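Local coordinates for protein N2152 (Neocallimastix frontalis, PDB 5U22) that probably hydrolyses arabinose-containing glycosides as a family 39 glycoside hydrolase of an anaerobic rumen fungus, built from a TIM barrel and a beta sandwich, at residues P115-Q118 / T119-E123; I124-F127 / I128-K132; P70-G74 / N75-Q79. All coordinates share one frame; numbering follows the deposited sequence.

Contact 1 (P115-Q118 / T119-E123); sequences PGIQ and TWFNE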
loop_
_atom_site.group_PDB
_atom_site.type_symbol
_atom_site.label_atom_id
_atom_site.label_comp_id
_atom_site.label_asym_id
_atom_site.label_seq_id
_atom_site.Cartn_x
_atom_site.Cartn_y
_atom_site.Cartn_z
ATOM N N PRO A 115 7.913 -17.935 -22.606
ATOM C CA PRO A 115 7.824 -19.221 -23.317
ATOM C C PRO A 115 7.146 -19.140 -24.678
ATOM O O PRO A 115 6.865 -20.195 -25.259
ATOM C CB PRO A 115 6.970 -20.049 -22.351
ATOM C CG PRO A 115 5.966 -19.037 -21.842
ATOM C CD PRO A 115 6.714 -17.697 -21.777
ATOM N N GLY A 116 6.877 -17.948 -25.175
ATOM C CA GLY A 116 6.075 -17.815 -26.371
ATOM C C GLY A 116 4.627 -17.514 -26.036
ATOM O O GLY A 116 4.101 -17.926 -24.997
ATOM N N ILE A 117 3.966 -16.785 -26.939
ATOM C CA ILE A 117 2.596 -16.335 -26.695
ATOM C C ILE A 117 1.655 -17.524 -26.523
ATOM O O ILE A 117 0.666 -17.445 -25.786
ATOM C CB ILE A 117 2.144 -15.396 -27.839
ATOM C CG1 ILE A 117 0.875 -14.616 -27.485
ATOM C CG2 ILE A 117 1.932 -16.167 -29.150
ATOM C CD1 ILE A 117 1.112 -13.446 -26.558
ATOM N N GLN A 118 1.943 -18.647 -27.188
ATOM C CA GLN A 118 1.030 -19.782 -27.114
ATOM C C GLN A 118 0.958 -20.332 -25.696
ATOM O O GLN A 118 -0.131 -20.509 -25.142
ATOM C CB GLN A 118 1.465 -20.859 -28.105
ATOM C CG GLN A 118 1.402 -20.392 -29.556
ATOM C CD GLN A 118 2.742 -19.904 -30.090
ATOM O OE1 GLN A 118 3.560 -19.357 -29.347
ATOM N NE2 GLN A 118 2.966 -20.090 -31.393
ATOM N N THR A 119 2.113 -20.608 -25.091
ATOM C CA THR A 119 2.132 -21.139 -23.726
ATOM C C THR A 119 1.616 -20.117 -22.722
ATOM O O THR A 119 0.890 -20.466 -21.787
ATOM C CB THR A 119 3.546 -21.581 -23.366
ATOM O OG1 THR A 119 3.894 -22.713 -24.166
ATOM C CG2 THR A 119 3.655 -21.965 -21.881
ATOM N N TRP A 120 1.988 -18.851 -22.896
ATOM C CA TRP A 120 1.444 -17.793 -22.047
ATOM C C TRP A 120 -0.081 -17.828 -22.031
ATOM O O TRP A 120 -0.711 -17.789 -20.967
ATOM C CB TRP A 120 1.966 -16.450 -22.546
ATOM C CG TRP A 120 1.468 -15.209 -21.850
ATOM C CD1 TRP A 120 0.792 -14.176 -22.434
ATOM C CD2 TRP A 120 1.662 -14.836 -20.477
ATOM N NE1 TRP A 120 0.544 -13.190 -21.517
ATOM C CE2 TRP A 120 1.062 -13.568 -20.304
ATOM C CE3 TRP A 120 2.271 -15.450 -19.375
ATOM C CZ2 TRP A 120 1.051 -12.903 -19.075
ATOM C CZ3 TRP A 120 2.259 -14.782 -18.140
ATOM C CH2 TRP A 120 1.658 -13.519 -18.008
ATOM N N PHE A 121 -0.690 -17.931 -23.210
ATOM C CA PHE A 121 -2.145 -17.944 -23.281
ATOM C C PHE A 121 -2.720 -19.225 -22.683
ATOM O O PHE A 121 -3.732 -19.181 -21.971
ATOM C CB PHE A 121 -2.585 -17.760 -24.735
ATOM C CG PHE A 121 -2.732 -16.313 -25.157
ATOM C CD1 PHE A 121 -2.014 -15.301 -24.536
ATOM C CD2 PHE A 121 -3.628 -15.964 -26.158
ATOM C CE1 PHE A 121 -2.167 -13.970 -24.925
ATOM C CE2 PHE A 121 -3.794 -14.633 -26.545
ATOM C CZ PHE A 121 -3.062 -13.640 -25.927
ATOM N N ASN A 122 -2.104 -20.378 -22.963
ATOM C CA ASN A 122 -2.571 -21.624 -22.355
ATOM C C ASN A 122 -2.539 -21.539 -20.829
ATOM O O ASN A 122 -3.494 -21.935 -20.151
ATOM C CB ASN A 122 -1.724 -22.799 -22.846
ATOM C CG ASN A 122 -2.024 -23.166 -24.284
ATOM O OD1 ASN A 122 -3.168 -23.060 -24.733
ATOM N ND2 ASN A 122 -0.992 -23.579 -25.023
ATOM N N GLU A 123 -1.449 -21.015 -20.274
ATOM C CA GLU A 123 -1.356 -20.902 -18.821
ATOM C C GLU A 123 -2.408 -19.948 -18.268
ATOM O O GLU A 123 -3.022 -20.231 -17.235
ATOM C CB GLU A 123 0.047 -20.452 -18.418
ATOM C CG GLU A 123 1.106 -21.519 -18.609
ATOM C CD GLU A 123 0.830 -22.747 -17.779
ATOM O OE1 GLU A 123 0.493 -22.596 -16.590
ATOM O OE2 GLU A 123 0.941 -23.867 -18.315
HETATM O O HOH W 1 4.725 -20.993 -26.637
#
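Backbone hydrogen bonds one helical turn apart tie residues 115-118 to 119-123: W120 N reaches G116 O at 3.1 Å, F121 N reaches I117 O, and N122 N reaches Q118 O at 2.9 Å. The first of these is nearly straight, with an N-H...O angle of 173°. P115 packs on the same turn from the loop before it, its ring carbon CG lying 3.7 Å from the methyl CG2 of T119, while the two side chains cross obliquely. The T119 methyl stands anti to its own backbone N, which turns it to the proline ring and leaves OG1 beside that N. A water bridges the start of the helix, accepting from T119 N at 3.1 Å and donating to P115 O at 2.7 Å, with a weaker, longer link to Q118 OE1. This is the first turn of helix 117-134, the helix of the beta-alpha-beta unit between strands 98-102 and 139-143 of the barrel. G116 holds the N-cap position; with phi at 98°, a CB would run into the carbonyl oxygen of P115, so the position is suited to glycine. Further round the helix, I117 and F121 run side by side and point the same way. CG1 of I117 sits over one face of the F121 ring, 4.3 Å from its centroid, in a CH-pi contact displaced toward the rim. I117 CD1 extends this contact to F121 CE1 at 3.7 Å and also approaches W120 CD1 at 4.2 Å. The buried W120 indole turns away from the 115-118 segment, its NE1 hydrogen-bonded to T167 OG1 and its ring set edge-to-face with W145. The I117 and F121 side chains continue onto helix 160-174, where I117 touches Q166 and F121 touches T167 and L170.

Contact 2 (I124-F127 / I128-K132); sequences IRSF and INDKK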
loop_
_atom_site.group_PDB
_atom_site.type_symbol
_atom_site.label_atom_id
_atom_site.label_comp_id
_atom_site.label_asym_id
_atom_site.label_seq_id
_atom_site.Cartn_x
_atom_site.Cartn_y
_atom_site.Cartn_z
ATOM N N ILE A 124 -2.629 -18.812 -18.940
ATOM C CA ILE A 124 -3.647 -17.868 -18.481
ATOM C C ILE A 124 -5.026 -18.507 -18.534
ATOM O O ILE A 124 -5.799 -18.407 -17.575
ATOM C CB ILE A 124 -3.589 -16.561 -19.298
ATOM C CG1 ILE A 124 -2.330 -15.774 -18.926
ATOM C CG2 ILE A 124 -4.800 -15.702 -19.032
ATOM C CD1 ILE A 124 -2.113 -14.553 -19.790
ATOM N N ARG A 125 -5.341 -19.218 -19.628
ATOM C CA ARG A 125 -6.654 -19.858 -19.738
ATOM C C ARG A 125 -6.862 -20.881 -18.634
ATOM O O ARG A 125 -7.945 -20.961 -18.045
ATOM C CB ARG A 125 -6.818 -20.542 -21.092
ATOM C CG ARG A 125 -7.014 -19.627 -22.265
ATOM C CD ARG A 125 -7.139 -20.478 -23.537
ATOM N NE ARG A 125 -7.103 -19.657 -24.735
ATOM C CZ ARG A 125 -8.136 -18.943 -25.164
ATOM N NH1 ARG A 125 -9.269 -18.940 -24.476
ATOM N NH2 ARG A 125 -8.039 -18.226 -26.272
ATOM N N SER A 126 -5.847 -21.708 -18.374
ATOM C CA SER A 126 -5.948 -22.677 -17.289
ATOM C C SER A 126 -6.145 -21.982 -15.948
ATOM O O SER A 126 -6.954 -22.433 -15.127
ATOM C CB SER A 126 -4.706 -23.566 -17.251
ATOM O OG SER A 126 -4.742 -24.418 -16.121
ATOM N N PHE A 127 -5.439 -20.867 -15.710
ATOM C CA PHE A 127 -5.627 -20.161 -14.447
ATOM C C PHE A 127 -7.044 -19.604 -14.339
ATOM O O PHE A 127 -7.682 -19.701 -13.284
ATOM C CB PHE A 127 -4.622 -19.024 -14.271
ATOM C CG PHE A 127 -4.992 -18.118 -13.138
ATOM C CD1 PHE A 127 -4.800 -18.534 -11.825
ATOM C CD2 PHE A 127 -5.651 -16.916 -13.373
ATOM C CE1 PHE A 127 -5.211 -17.734 -10.762
ATOM C CE2 PHE A 127 -6.066 -16.111 -12.314
ATOM C CZ PHE A 127 -5.847 -16.522 -11.007
ATOM N N ILE A 128 -7.541 -18.991 -15.419
ATOM C CA ILE A 128 -8.864 -18.368 -15.373
ATOM C C ILE A 128 -9.948 -19.414 -15.156
ATOM O O ILE A 128 -10.936 -19.172 -14.455
ATOM C CB ILE A 128 -9.109 -17.550 -16.648
ATOM C CG1 ILE A 128 -8.172 -16.345 -16.654
ATOM C CG2 ILE A 128 -10.546 -17.069 -16.708
ATOM C CD1 ILE A 128 -8.346 -15.443 -15.449
ATOM N N ASN A 129 -9.783 -20.592 -15.749
ATOM C CA ASN A 129 -10.706 -21.689 -15.473
ATOM C C ASN A 129 -10.731 -22.026 -13.982
ATOM O O ASN A 129 -11.804 -22.149 -13.379
ATOM C CB ASN A 129 -10.320 -22.911 -16.297
ATOM C CG ASN A 129 -11.135 -24.133 -15.933
ATOM O OD1 ASN A 129 -12.304 -24.247 -16.309
ATOM N ND2 ASN A 129 -10.521 -25.062 -15.202
ATOM N N ASP A 130 -9.549 -22.176 -13.370
ATOM C CA ASP A 130 -9.494 -22.489 -11.943
ATOM C C ASP A 130 -10.044 -21.345 -11.107
ATOM O O ASP A 130 -10.689 -21.576 -10.077
ATOM C CB ASP A 130 -8.061 -22.803 -11.518
ATOM C CG ASP A 130 -7.529 -24.075 -12.150
ATOM O OD1 ASP A 130 -8.343 -24.868 -12.673
ATOM O OD2 ASP A 130 -6.301 -24.291 -12.115
ATOM N N LYS A 131 -9.763 -20.108 -11.521
ATOM C CA LYS A 131 -10.318 -18.931 -10.859
ATOM C C LYS A 131 -11.842 -18.984 -10.823
ATOM O O LYS A 131 -12.454 -18.831 -9.762
ATOM C CB LYS A 131 -9.828 -17.667 -11.571
ATOM C CG LYS A 131 -10.377 -16.350 -11.028
ATOM C CD LYS A 131 -9.746 -15.168 -11.759
ATOM C CE LYS A 131 -10.284 -13.807 -11.265
ATOM N NZ LYS A 131 -11.626 -13.457 -11.793
ATOM N N LYS A 132 -12.472 -19.230 -11.974
ATOM C CA LYS A 132 -13.933 -19.285 -12.018
ATOM C C LYS A 132 -14.475 -20.458 -11.206
ATOM O O LYS A 132 -15.486 -20.320 -10.504
ATOM C CB LYS A 132 -14.416 -19.365 -13.469
ATOM C CG LYS A 132 -14.203 -18.085 -14.267
#
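The F127 ring is flanked by I128, the next residue, and K131, one turn on. K131 passes obliquely by the ring, with CB over one face and CD 3.8 Å from F127 CE2. I128 comes in obliquely with its terminal methyl, CD1 lying 3.7 Å from F127 CD2. The ring is placed for both by a chi1 of 168°, which sets CG anti to the backbone N and beside the carbonyl carbon. I128 also lies alongside I124, one turn back, with I124 CG2 meeting I128 CG1 at 4.2 Å. Behind these side chains, four backbone bonds hold the spacing of the turn: I128 N to I124 O (2.8 Å), N129 N to R125 O, D130 N to S126 O, and K131 N to F127 O (2.8 Å). Further out, F127 packs against V84 and I85 of helix 84-91 and against L103, while I124 rests on L170 of helix 160-174, so this middle part of helix 117-134 is wedged between its two neighbours and strand 139-143 of the barrel. Replacing F127 by an alanine would probably open a gap between the helix and V84 and I85, and take away part of the packing round the K131 methylenes. Polar ends point elsewhere: K131 NZ forms salt bridges with D175 and E178, and D130 OD2 pairs with R72. N129 ND2 adds a weak bond to D130 OD1. K131 thus combines an apolar stem packed against an aromatic ring with an ammonium group that two acidic residues are likely to keep charged.

Contact 3 (P70-G74 / N75-Q79); sequences PARAG and NGRQQ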
loop_
_atom_site.group_PDB
_atom_site.type_symbol
_atom_site.label_atom_id
_atom_site.label_comp_id
_atom_site.label_asym_id
_atom_site.label_seq_id
_atom_site.Cartn_x
_atom_site.Cartn_y
_atom_site.Cartn_z
ATOM N N PRO A 70 1.016 -14.364 -6.529
ATOM C CA PRO A 70 1.207 -14.917 -7.874
ATOM C C PRO A 70 0.013 -15.738 -8.325
ATOM O O PRO A 70 -0.612 -16.447 -7.535
ATOM C CB PRO A 70 2.439 -15.814 -7.706
ATOM C CG PRO A 70 2.376 -16.238 -6.232
ATOM C CD PRO A 70 1.926 -14.974 -5.538
ATOM N N ALA A 71 -0.275 -15.678 -9.632
ATOM C CA ALA A 71 -1.382 -16.469 -10.167
ATOM C C ALA A 71 -1.139 -17.967 -9.994
ATOM O O ALA A 71 -2.095 -18.732 -9.813
ATOM C CB ALA A 71 -1.617 -16.128 -11.645
ATOM N N ARG A 72 0.123 -18.404 -10.057
ATOM C CA ARG A 72 0.501 -19.790 -9.819
ATOM C C ARG A 72 1.751 -19.828 -8.952
ATOM O O ARG A 72 2.559 -18.899 -8.964
ATOM C CB ARG A 72 0.778 -20.542 -11.124
ATOM C CG ARG A 72 -0.393 -20.614 -12.070
ATOM C CD ARG A 72 -1.520 -21.475 -11.514
ATOM N NE ARG A 72 -2.374 -21.973 -12.585
ATOM C CZ ARG A 72 -3.564 -22.553 -12.422
ATOM N NH1 ARG A 72 -4.104 -22.707 -11.220
ATOM N NH2 ARG A 72 -4.219 -22.992 -13.487
ATOM N N ALA A 73 1.903 -20.909 -8.196
ATOM C CA ALA A 73 3.107 -21.127 -7.408
ATOM C C ALA A 73 3.506 -22.593 -7.504
ATOM O O ALA A 73 2.682 -23.463 -7.803
ATOM C CB ALA A 73 2.904 -20.728 -5.936
ATOM N N GLY A 74 4.770 -22.867 -7.215
ATOM C CA GLY A 74 5.220 -24.247 -7.221
ATOM C C GLY A 74 6.091 -24.596 -8.407
ATOM O O GLY A 74 6.798 -23.741 -8.945
ATOM N N ASN A 75 6.043 -25.861 -8.828
ATOM C CA ASN A 75 6.932 -26.352 -9.871
ATOM C C ASN A 75 6.807 -25.531 -11.145
ATOM O O ASN A 75 5.716 -25.387 -11.702
ATOM C CB ASN A 75 6.620 -27.817 -10.172
ATOM C CG ASN A 75 7.596 -28.413 -11.155
ATOM O OD1 ASN A 75 8.777 -28.543 -10.854
ATOM N ND2 ASN A 75 7.115 -28.773 -12.337
ATOM N N GLY A 76 7.932 -25.006 -11.615
ATOM C CA GLY A 76 7.952 -24.287 -12.869
ATOM C C GLY A 76 7.453 -22.864 -12.803
ATOM O O GLY A 76 7.404 -22.194 -13.845
ATOM N N ARG A 77 7.079 -22.383 -11.621
ATOM C CA ARG A 77 6.533 -21.051 -11.456
ATOM C C ARG A 77 7.631 -20.122 -10.948
ATOM O O ARG A 77 8.777 -20.531 -10.729
ATOM C CB ARG A 77 5.332 -21.086 -10.508
ATOM C CG ARG A 77 4.322 -22.181 -10.818
ATOM C CD ARG A 77 3.893 -22.214 -12.270
ATOM N NE ARG A 77 2.709 -23.057 -12.424
ATOM C CZ ARG A 77 2.001 -23.146 -13.544
ATOM N NH1 ARG A 77 2.353 -22.448 -14.610
ATOM N NH2 ARG A 77 0.931 -23.923 -13.585
ATOM N N GLN A 78 7.282 -18.846 -10.773
ATOM C CA GLN A 78 8.268 -17.889 -10.285
ATOM C C GLN A 78 8.768 -18.264 -8.896
ATOM O O GLN A 78 9.970 -18.196 -8.627
ATOM C CB GLN A 78 7.680 -16.479 -10.261
ATOM C CG GLN A 78 8.631 -15.397 -9.740
ATOM C CD GLN A 78 9.790 -15.071 -10.680
ATOM O OE1 GLN A 78 10.756 -14.436 -10.273
ATOM N NE2 GLN A 78 9.688 -15.482 -11.935
ATOM N N GLN A 79 7.868 -18.639 -7.999
ATOM C CA GLN A 79 8.226 -18.953 -6.626
ATOM C C GLN A 79 7.542 -20.238 -6.180
ATOM O O GLN A 79 6.545 -20.667 -6.775
ATOM C CB GLN A 79 7.834 -17.801 -5.685
ATOM C CG GLN A 79 8.548 -16.482 -5.969
ATOM C CD GLN A 79 10.049 -16.545 -5.694
ATOM O OE1 GLN A 79 10.529 -17.451 -5.012
ATOM N NE2 GLN A 79 10.787 -15.569 -6.212
HETATM O O HOH W 2 5.190 -17.838 -8.183
#
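Two arginines, R72 and R77, lie side by side and point the same way, with their guanidinium planes 25° apart. The stem of one meets the head of the other: R72 CB sits over one face of the R77 guanidinium, 3.4 Å from R77 NE, and R72 CG lies 3.8 Å from R77 CZ. The nearest charged atoms, R72 NE and R77 NH2, are 4.0 Å apart. Like charges so close would probably be costly alone, but each group has an acidic partner on helix 117-134, R72 with D130 and R77 with E123. Chi1 of R77 (-48°) lays CG against the backbone, 3.4 Å from A73 C, and the bend at chi2 then carries the chain on toward R72 CB. Backbone hydrogen bonds give the loop its shape. A type II beta turn runs from G74 to R77, closed by R77 N on G74 O at 3.0 Å, with the donor above the carbonyl plane. It lies in the loop that follows barrel strand 66-70 and precedes helix 84-91. G76 occupies its third position with a positive phi, whereas at G74 a CB would be pressed against the carbonyl oxygen of A73. Beyond the turn, G74 N donates to Q79 O at 2.9 Å, nearly straight at 173° and in the carbonyl plane, bringing the two arms of the loop together. A73 CA makes a C-H...O contact with Q79 O at 3.5 Å. One water also joins the arms, accepting from Q79 N at 2.8 Å and approaching R72 O. The Q79 side chain packs on Y45.

How the contacts relate
Contacts 1 and 2 follow one another along helix 117-134, their centres 13 Å apart, while contact 3 belongs to an earlier loop that lies across from both. Two salt bridges join that loop to the helix: R77 NH1 meets E123 OE1 of contact 1 at 2.7 Å, and R72 NH2 meets D130 OD2 of contact 2 at 2.8 Å. The neighbouring arginines therefore divide between acids two turns apart on the helix. A71 O also packs against F127 CD1 at 3.4 Å. Of contacts 1 and 3, contact 3 comes closer to the bound bis-tris: about 6 Å from the Q79 side chain, against about 13 Å from that of W120.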